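Local coordinates for alpha-2,3-sialyltransferase (Campylobacter jejuni, PDB 2P2V), which probably transfers sialic acid from a CMP-activated donor to acceptor sugars in alpha-2,3 linkage, the chain here being the sialyltransferase domain of a longer membrane protein, at residues A[8-16]-A[89-97]; A[129-137]-A[212-221]. One frame throughout, in Å; residues are numbered along the deposited sequence.

The two contacts follow one another along the chain: contact 1 closes before contact 2 opens, their centres are 23 Å apart, and their nearest atoms stay about 9 Å from each other. Contact 1 lays the N-terminal residues 8-16 against strand 90-96 of the parallel sheet. Contact 2 pairs helix 131-144 with helix 207-221, which leads to the outermost strand 224-227 of that sheet. Both lie near the bound CMP-sialic acid analogue, the side chain of Phe95 about 12 Å and that of Ala213 about 11 Å from it. Across the tetramer, Arg8 packs on Glu132 and Asn11 on Lys131 of a neighbouring subunit, so the two regions meet between chains.

Contact 1: residues A[8-16]-A[89-97]; sequences RMENELIVS and YEIKNIFCS
Glu10 and Met9 of the N-terminal loop 8-16 dock onto strand 90-96 of the parallel alpha/beta sheet, at the point where a short loop breaks the strand. There Glu10 N donates to Lys92 O over 2.8 Å in an almost straight bond (171°). On the tightly packed side, Met9 is bent twice: the turn at chi2 (-66°) sets SD 3.8 Å from Ile94 CG1, and the next, at chi3, brings CE to 3.4 Å from Ile91 O. Ile84 of helix 73-85 packs on both Met9 and Ile91. Farther along, Leu13 sets CG and CD1 against the amide of Asn93, and its CD1 reaches the edge of the Phe95 ring, 4.1 Å from CE1; Phe67 stacks on the same ring.

The more open side is charged. Lys92 runs its partly exposed chain past the Glu10 carboxylate, CD lying 3.4 Å from OE2, while the salt bridge between Lys92 NZ and Glu10 OE2 is long at 3.6 Å. Lys64 gives OE2 a second cationic partner, and two lysines beside this oxygen would probably favour the ionised carboxylate. The other oxygen, OE1, takes an amide N-H of the buried Asn93: ND2, which also bonds to Lys64 O, donates to Glu10 OE1 at 2.9 Å, meeting it from above the carboxylate plane, 55° out of it.

Contact 2: residues A[129-137]-A[212-221]; sequences NLKEFYAYI and EALKLLKSIY. With EDO (1,2-ethanediol), chain J.
Tyr221 OH is gripped at the start of helix 131-144: water 1 lies 2.6 Å from it and accepts from Glu132 N, while Phe133 N donates to the same OH in a weak bond of 3.3 Å. The phenol and the water thus serve two amides of the first helical turn. Leu130, at the N-cap position, lays CD2 over one face of the Tyr221 ring, 3.8 Å from its centroid, and Ile220 CG2 lies over the opposite face.

Phe133 is the central knob, set among Ala213, Leu216, Leu217 and Tyr221. With CG anti to the backbone N (chi1 180°), its ring reaches across the interface and receives Leu217 CD2 over its centre, 3.5 Å from the centroid; Ile137 CG2 covers the other face nearer the rim. One turn after Phe133, Tyr136 takes Leu216 CD2 over the centre of its ring in a like CH-pi contact, and its hydroxyl donates to Glu212 OE2 in a very short bond of 2.5 Å, the carboxylate oxygen lying at the ring edge.

Toward solvent, Ile220 CD1 packs 3.5 Å from Glu132 CG, and an ethanediol, probably from the crystallisation liquor, joins Glu132 OE1 to Ile220 O. Helix 150-161 backs the buried side, Ala156 on Phe133 and Ile159 on Tyr221. The axes of 131-137 and 212-221 lie 10.5 Å apart at 155°, a near-antiparallel helix pair of the mixed alpha/beta fold with Phe133 as a knob in a hole of helix 207-221.

Contact 1: residues A[8-16]-A[89-97]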
# COMPACT_ATOMS: atom_id res chain seq x y z
N ARG A 8 18.18 -3.43 23.08
CA ARG A 8 18.64 -3.73 21.68
C ARG A 8 18.32 -5.17 21.22
O ARG A 8 18.92 -6.15 21.70
CB ARG A 8 20.16 -3.42 21.52
N MET A 9 17.37 -5.30 20.29
CA MET A 9 17.15 -6.56 19.59
C MET A 9 18.13 -6.66 18.39
O MET A 9 18.76 -5.67 18.01
CB MET A 9 15.71 -6.65 19.07
CG MET A 9 14.59 -6.52 20.10
SD MET A 9 14.53 -7.87 21.28
CE MET A 9 15.26 -7.06 22.68
N GLU A 10 18.26 -7.85 17.81
CA GLU A 10 18.90 -7.99 16.49
C GLU A 10 17.98 -7.43 15.40
O GLU A 10 16.76 -7.65 15.44
CB GLU A 10 19.22 -9.48 16.18
CG GLU A 10 20.29 -10.15 17.09
CD GLU A 10 20.49 -11.67 16.86
OE1 GLU A 10 19.69 -12.35 16.17
OE2 GLU A 10 21.47 -12.22 17.42
N ASN A 11 18.56 -6.74 14.42
CA ASN A 11 17.81 -6.26 13.26
C ASN A 11 17.27 -7.38 12.39
O ASN A 11 16.19 -7.27 11.81
CB ASN A 11 18.68 -5.35 12.39
CG ASN A 11 18.83 -3.97 12.98
OD1 ASN A 11 19.59 -3.14 12.46
ND2 ASN A 11 18.11 -3.70 14.08
N GLU A 12 18.05 -8.46 12.31
CA GLU A 12 17.68 -9.62 11.51
C GLU A 12 18.29 -10.82 12.19
O GLU A 12 19.40 -10.73 12.74
CB GLU A 12 18.24 -9.48 10.09
CG GLU A 12 17.54 -10.30 9.01
CD GLU A 12 18.03 -9.92 7.61
OE1 GLU A 12 17.21 -9.42 6.79
OE2 GLU A 12 19.24 -10.10 7.34
N LEU A 13 17.57 -11.93 12.19
CA LEU A 13 18.12 -13.18 12.71
C LEU A 13 18.82 -13.92 11.55
O LEU A 13 18.17 -14.49 10.68
CB LEU A 13 16.99 -14.03 13.36
CG LEU A 13 17.34 -15.09 14.41
CD1 LEU A 13 16.07 -15.63 15.06
CD2 LEU A 13 18.16 -16.28 13.82
N ILE A 14 20.16 -13.90 11.56
CA ILE A 14 20.95 -14.53 10.50
C ILE A 14 21.65 -15.77 11.05
O ILE A 14 22.41 -15.69 12.02
CB ILE A 14 21.95 -13.52 9.91
CG1 ILE A 14 21.22 -12.27 9.41
CG2 ILE A 14 22.73 -14.15 8.75
CD1 ILE A 14 22.17 -11.18 8.86
N VAL A 15 21.34 -16.93 10.47
CA VAL A 15 21.97 -18.21 10.83
C VAL A 15 23.21 -18.35 9.91
O VAL A 15 23.07 -18.25 8.68
CB VAL A 15 20.97 -19.38 10.63
CG1 VAL A 15 21.61 -20.75 10.97
CG2 VAL A 15 19.72 -19.16 11.49
N SER A 16 24.39 -18.54 10.48
CA SER A 16 25.58 -18.86 9.66
C SER A 16 25.70 -20.36 9.42
O SER A 16 25.32 -21.15 10.26
CB SER A 16 26.86 -18.39 10.35
OG SER A 16 28.01 -18.94 9.69
N TYR A 89 16.79 -12.58 31.55
CA TYR A 89 17.22 -13.25 30.33
C TYR A 89 17.80 -12.25 29.38
O TYR A 89 17.54 -11.04 29.47
CB TYR A 89 16.04 -13.93 29.64
CG TYR A 89 15.33 -15.03 30.41
CD1 TYR A 89 15.61 -16.36 30.16
CD2 TYR A 89 14.30 -14.73 31.31
CE1 TYR A 89 14.94 -17.39 30.82
CE2 TYR A 89 13.64 -15.72 31.97
CZ TYR A 89 13.93 -17.06 31.71
OH TYR A 89 13.21 -18.05 32.37
N GLU A 90 18.54 -12.79 28.42
CA GLU A 90 19.00 -12.06 27.27
C GLU A 90 18.15 -12.61 26.13
O GLU A 90 18.10 -13.84 25.89
CB GLU A 90 20.46 -12.42 27.03
CG GLU A 90 21.11 -11.66 25.92
CD GLU A 90 22.50 -12.17 25.72
OE1 GLU A 90 23.32 -11.99 26.66
OE2 GLU A 90 22.74 -12.81 24.65
N ILE A 91 17.46 -11.71 25.43
CA ILE A 91 16.51 -12.09 24.37
C ILE A 91 16.91 -11.31 23.15
O ILE A 91 16.86 -10.05 23.16
CB ILE A 91 15.08 -11.76 24.79
CG1 ILE A 91 14.71 -12.59 26.02
CG2 ILE A 91 14.10 -12.04 23.59
CD1 ILE A 91 13.38 -12.21 26.70
N LYS A 92 17.35 -12.02 22.11
CA LYS A 92 17.82 -11.36 20.91
C LYS A 92 16.76 -10.95 19.91
O LYS A 92 16.99 -10.03 19.12
CB LYS A 92 18.95 -12.13 20.22
CG LYS A 92 20.21 -12.16 21.10
CD LYS A 92 21.15 -13.27 20.62
CE LYS A 92 22.55 -13.06 21.17
NZ LYS A 92 23.10 -11.79 20.63
N ASN A 93 15.60 -11.60 19.93
CA ASN A 93 14.59 -11.32 18.93
C ASN A 93 13.25 -11.62 19.55
O ASN A 93 13.12 -12.53 20.31
CB ASN A 93 14.67 -12.31 17.74
CG ASN A 93 15.90 -12.08 16.87
OD1 ASN A 93 15.84 -11.31 15.94
ND2 ASN A 93 17.01 -12.80 17.15
N ILE A 94 12.22 -10.91 19.11
CA ILE A 94 10.88 -11.18 19.66
C ILE A 94 9.90 -11.33 18.51
O ILE A 94 9.74 -10.39 17.74
CB ILE A 94 10.36 -10.00 20.57
CG1 ILE A 94 11.26 -9.81 21.77
CG2 ILE A 94 8.93 -10.36 21.01
CD1 ILE A 94 10.93 -8.52 22.64
N PHE A 95 9.30 -12.51 18.35
CA PHE A 95 8.32 -12.74 17.27
C PHE A 95 6.89 -12.79 17.81
O PHE A 95 6.67 -13.31 18.90
CB PHE A 95 8.49 -14.09 16.62
CG PHE A 95 9.75 -14.19 15.76
CD1 PHE A 95 10.93 -14.48 16.36
CD2 PHE A 95 9.69 -14.00 14.39
CE1 PHE A 95 12.13 -14.57 15.58
CE2 PHE A 95 10.86 -14.09 13.60
CZ PHE A 95 12.06 -14.40 14.23
N CYS A 96 5.96 -12.37 16.97
CA CYS A 96 4.54 -12.65 17.17
C CYS A 96 4.17 -13.79 16.25
O CYS A 96 4.35 -13.69 15.01
CB CYS A 96 3.75 -11.38 16.84
SG CYS A 96 2.02 -11.66 17.28
N SER A 97 3.79 -14.93 16.82
CA SER A 97 3.41 -16.14 16.09
C SER A 97 2.09 -15.95 15.31
O SER A 97 0.96 -16.02 15.88
CB SER A 97 3.30 -17.30 17.05
OG SER A 97 4.44 -17.43 17.88

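Contact 2: residues A[129-137]-A[212-221]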
# COMPACT_ATOMS: atom_id res chain seq x y z
N ASN A 129 7.70 -17.97 3.48
CA ASN A 129 8.74 -18.37 2.53
C ASN A 129 8.86 -19.87 2.37
O ASN A 129 9.52 -20.36 1.39
CB ASN A 129 10.06 -17.78 2.94
CG ASN A 129 10.05 -16.26 2.85
OD1 ASN A 129 9.63 -15.68 1.85
ND2 ASN A 129 10.44 -15.60 3.95
N LEU A 130 8.28 -20.62 3.31
CA LEU A 130 8.17 -22.08 3.20
C LEU A 130 6.91 -22.38 2.39
O LEU A 130 5.85 -22.76 2.92
CB LEU A 130 8.20 -22.77 4.58
CG LEU A 130 9.32 -22.46 5.56
CD1 LEU A 130 9.08 -23.17 6.86
CD2 LEU A 130 10.63 -22.97 4.94
N LYS A 131 7.00 -22.19 1.07
CA LYS A 131 5.79 -22.11 0.26
C LYS A 131 4.89 -23.28 0.39
O LYS A 131 3.67 -23.12 0.63
CB LYS A 131 6.12 -21.78 -1.21
CG LYS A 131 6.84 -20.44 -1.34
CD LYS A 131 6.88 -19.99 -2.80
CE LYS A 131 7.47 -18.59 -2.95
NZ LYS A 131 6.89 -17.61 -1.97
N GLU A 132 5.45 -24.49 0.26
CA GLU A 132 4.64 -25.67 0.31
C GLU A 132 4.01 -25.86 1.71
O GLU A 132 2.80 -26.17 1.82
CB GLU A 132 5.47 -26.89 -0.13
CG GLU A 132 4.72 -28.18 0.08
CD GLU A 132 5.38 -29.41 -0.57
OE1 GLU A 132 6.49 -29.25 -1.13
OE2 GLU A 132 4.74 -30.50 -0.48
N PHE A 133 4.80 -25.64 2.76
CA PHE A 133 4.35 -25.89 4.15
C PHE A 133 3.29 -24.84 4.51
O PHE A 133 2.20 -25.16 5.08
CB PHE A 133 5.52 -25.79 5.13
CG PHE A 133 5.11 -26.04 6.55
CD1 PHE A 133 4.85 -27.33 7.00
CD2 PHE A 133 4.92 -24.94 7.43
CE1 PHE A 133 4.46 -27.57 8.33
CE2 PHE A 133 4.48 -25.17 8.80
CZ PHE A 133 4.25 -26.46 9.23
N TYR A 134 3.54 -23.63 4.07
CA TYR A 134 2.61 -22.49 4.35
C TYR A 134 1.25 -22.72 3.70
O TYR A 134 0.21 -22.49 4.32
CB TYR A 134 3.21 -21.21 3.82
CG TYR A 134 2.54 -19.92 4.29
CD1 TYR A 134 2.06 -18.99 3.39
CD2 TYR A 134 2.60 -19.58 5.66
CE1 TYR A 134 1.59 -17.72 3.83
CE2 TYR A 134 2.09 -18.32 6.12
CZ TYR A 134 1.60 -17.42 5.20
OH TYR A 134 1.12 -16.18 5.66
N ALA A 135 1.23 -23.16 2.43
CA ALA A 135 -0.02 -23.50 1.80
C ALA A 135 -0.71 -24.67 2.48
O ALA A 135 -1.95 -24.70 2.59
CB ALA A 135 0.19 -23.79 0.28
N TYR A 136 0.06 -25.66 2.93
CA TYR A 136 -0.53 -26.81 3.62
C TYR A 136 -1.16 -26.42 4.97
O TYR A 136 -2.31 -26.85 5.29
CB TYR A 136 0.59 -27.87 3.81
CG TYR A 136 0.44 -28.82 4.96
CD1 TYR A 136 1.03 -28.54 6.18
CD2 TYR A 136 -0.25 -30.03 4.83
CE1 TYR A 136 0.91 -29.39 7.24
CE2 TYR A 136 -0.37 -30.93 5.92
CZ TYR A 136 0.24 -30.59 7.12
OH TYR A 136 0.16 -31.39 8.23
N ILE A 137 -0.49 -25.58 5.73
CA ILE A 137 -1.12 -25.15 7.05
C ILE A 137 -2.31 -24.26 6.82
O ILE A 137 -3.30 -24.33 7.59
CB ILE A 137 -0.09 -24.59 8.06
CG1 ILE A 137 0.55 -23.23 7.61
CG2 ILE A 137 1.02 -25.66 8.35
CD1 ILE A 137 1.46 -22.54 8.68
N GLU A 212 2.22 -34.84 12.23
CA GLU A 212 2.21 -34.82 10.76
C GLU A 212 2.93 -33.57 10.17
O GLU A 212 3.72 -33.66 9.21
CB GLU A 212 0.77 -34.83 10.29
CG GLU A 212 0.62 -34.85 8.77
CD GLU A 212 -0.83 -34.63 8.39
OE1 GLU A 212 -1.61 -35.61 8.48
OE2 GLU A 212 -1.20 -33.47 8.06
N ALA A 213 2.64 -32.40 10.76
CA ALA A 213 3.26 -31.15 10.31
C ALA A 213 4.75 -31.20 10.51
O ALA A 213 5.51 -30.74 9.65
CB ALA A 213 2.66 -29.96 11.07
N LEU A 214 5.19 -31.70 11.66
CA LEU A 214 6.66 -31.83 11.92
C LEU A 214 7.34 -32.80 10.95
O LEU A 214 8.44 -32.53 10.46
CB LEU A 214 6.89 -32.33 13.35
CG LEU A 214 6.78 -31.31 14.50
CD1 LEU A 214 6.77 -32.04 15.87
CD2 LEU A 214 7.90 -30.27 14.45
N LYS A 215 6.69 -33.91 10.67
CA LYS A 215 7.23 -34.89 9.69
C LYS A 215 7.28 -34.28 8.30
O LYS A 215 8.23 -34.49 7.54
CB LYS A 215 6.39 -36.18 9.72
CG LYS A 215 6.62 -37.02 11.00
CD LYS A 215 6.08 -38.45 10.84
CE LYS A 215 4.55 -38.54 11.15
NZ LYS A 215 4.12 -39.89 11.76
N LEU A 216 6.26 -33.48 7.96
CA LEU A 216 6.28 -32.75 6.69
C LEU A 216 7.40 -31.74 6.56
O LEU A 216 8.00 -31.64 5.50
CB LEU A 216 4.92 -32.11 6.36
CG LEU A 216 4.79 -31.48 4.97
CD1 LEU A 216 4.96 -32.57 3.84
CD2 LEU A 216 3.45 -30.73 4.78
N LEU A 217 7.64 -30.95 7.62
CA LEU A 217 8.75 -30.00 7.61
C LEU A 217 10.04 -30.75 7.32
O LEU A 217 10.87 -30.29 6.53
CB LEU A 217 8.85 -29.29 8.97
CG LEU A 217 7.80 -28.17 9.15
CD1 LEU A 217 7.78 -27.75 10.64
CD2 LEU A 217 8.13 -27.01 8.22
N LYS A 218 10.20 -31.89 7.99
CA LYS A 218 11.43 -32.71 7.84
C LYS A 218 11.54 -33.26 6.42
O LYS A 218 12.59 -33.14 5.80
CB LYS A 218 11.44 -33.84 8.88
CG LYS A 218 12.67 -34.79 8.83
CD LYS A 218 12.46 -35.89 9.87
CE LYS A 218 13.69 -36.74 10.08
NZ LYS A 218 14.53 -36.90 8.84
N SER A 219 10.45 -33.80 5.87
CA SER A 219 10.53 -34.32 4.46
C SER A 219 10.66 -33.30 3.34
O SER A 219 11.33 -33.57 2.35
CB SER A 219 9.51 -35.40 4.09
OG SER A 219 8.21 -35.17 4.60
N ILE A 220 10.05 -32.12 3.48
CA ILE A 220 10.22 -31.09 2.45
C ILE A 220 11.56 -30.38 2.51
O ILE A 220 12.19 -30.10 1.48
CB ILE A 220 9.08 -29.99 2.51
CG1 ILE A 220 7.71 -30.60 2.41
CG2 ILE A 220 9.21 -29.00 1.36
CD1 ILE A 220 6.62 -29.52 2.74
N TYR A 221 11.97 -29.98 3.72
CA TYR A 221 13.09 -29.04 3.85
C TYR A 221 14.39 -29.72 4.25
O TYR A 221 15.42 -29.07 4.35
CB TYR A 221 12.73 -27.84 4.78
CG TYR A 221 11.50 -27.13 4.20
CD1 TYR A 221 11.59 -26.39 3.03
CD2 TYR A 221 10.26 -27.31 4.76
CE1 TYR A 221 10.49 -25.81 2.45
CE2 TYR A 221 9.14 -26.73 4.19
CZ TYR A 221 9.24 -25.97 3.05
OH TYR A 221 8.09 -25.43 2.48
C1 EDO J . 10.36 -30.87 -2.13
O1 EDO J . 11.44 -30.95 -1.20
C2 EDO J . 9.21 -31.68 -1.54
O2 EDO J . 7.99 -31.18 -2.07
O HOH W 1 8.17 -25.06 -0.06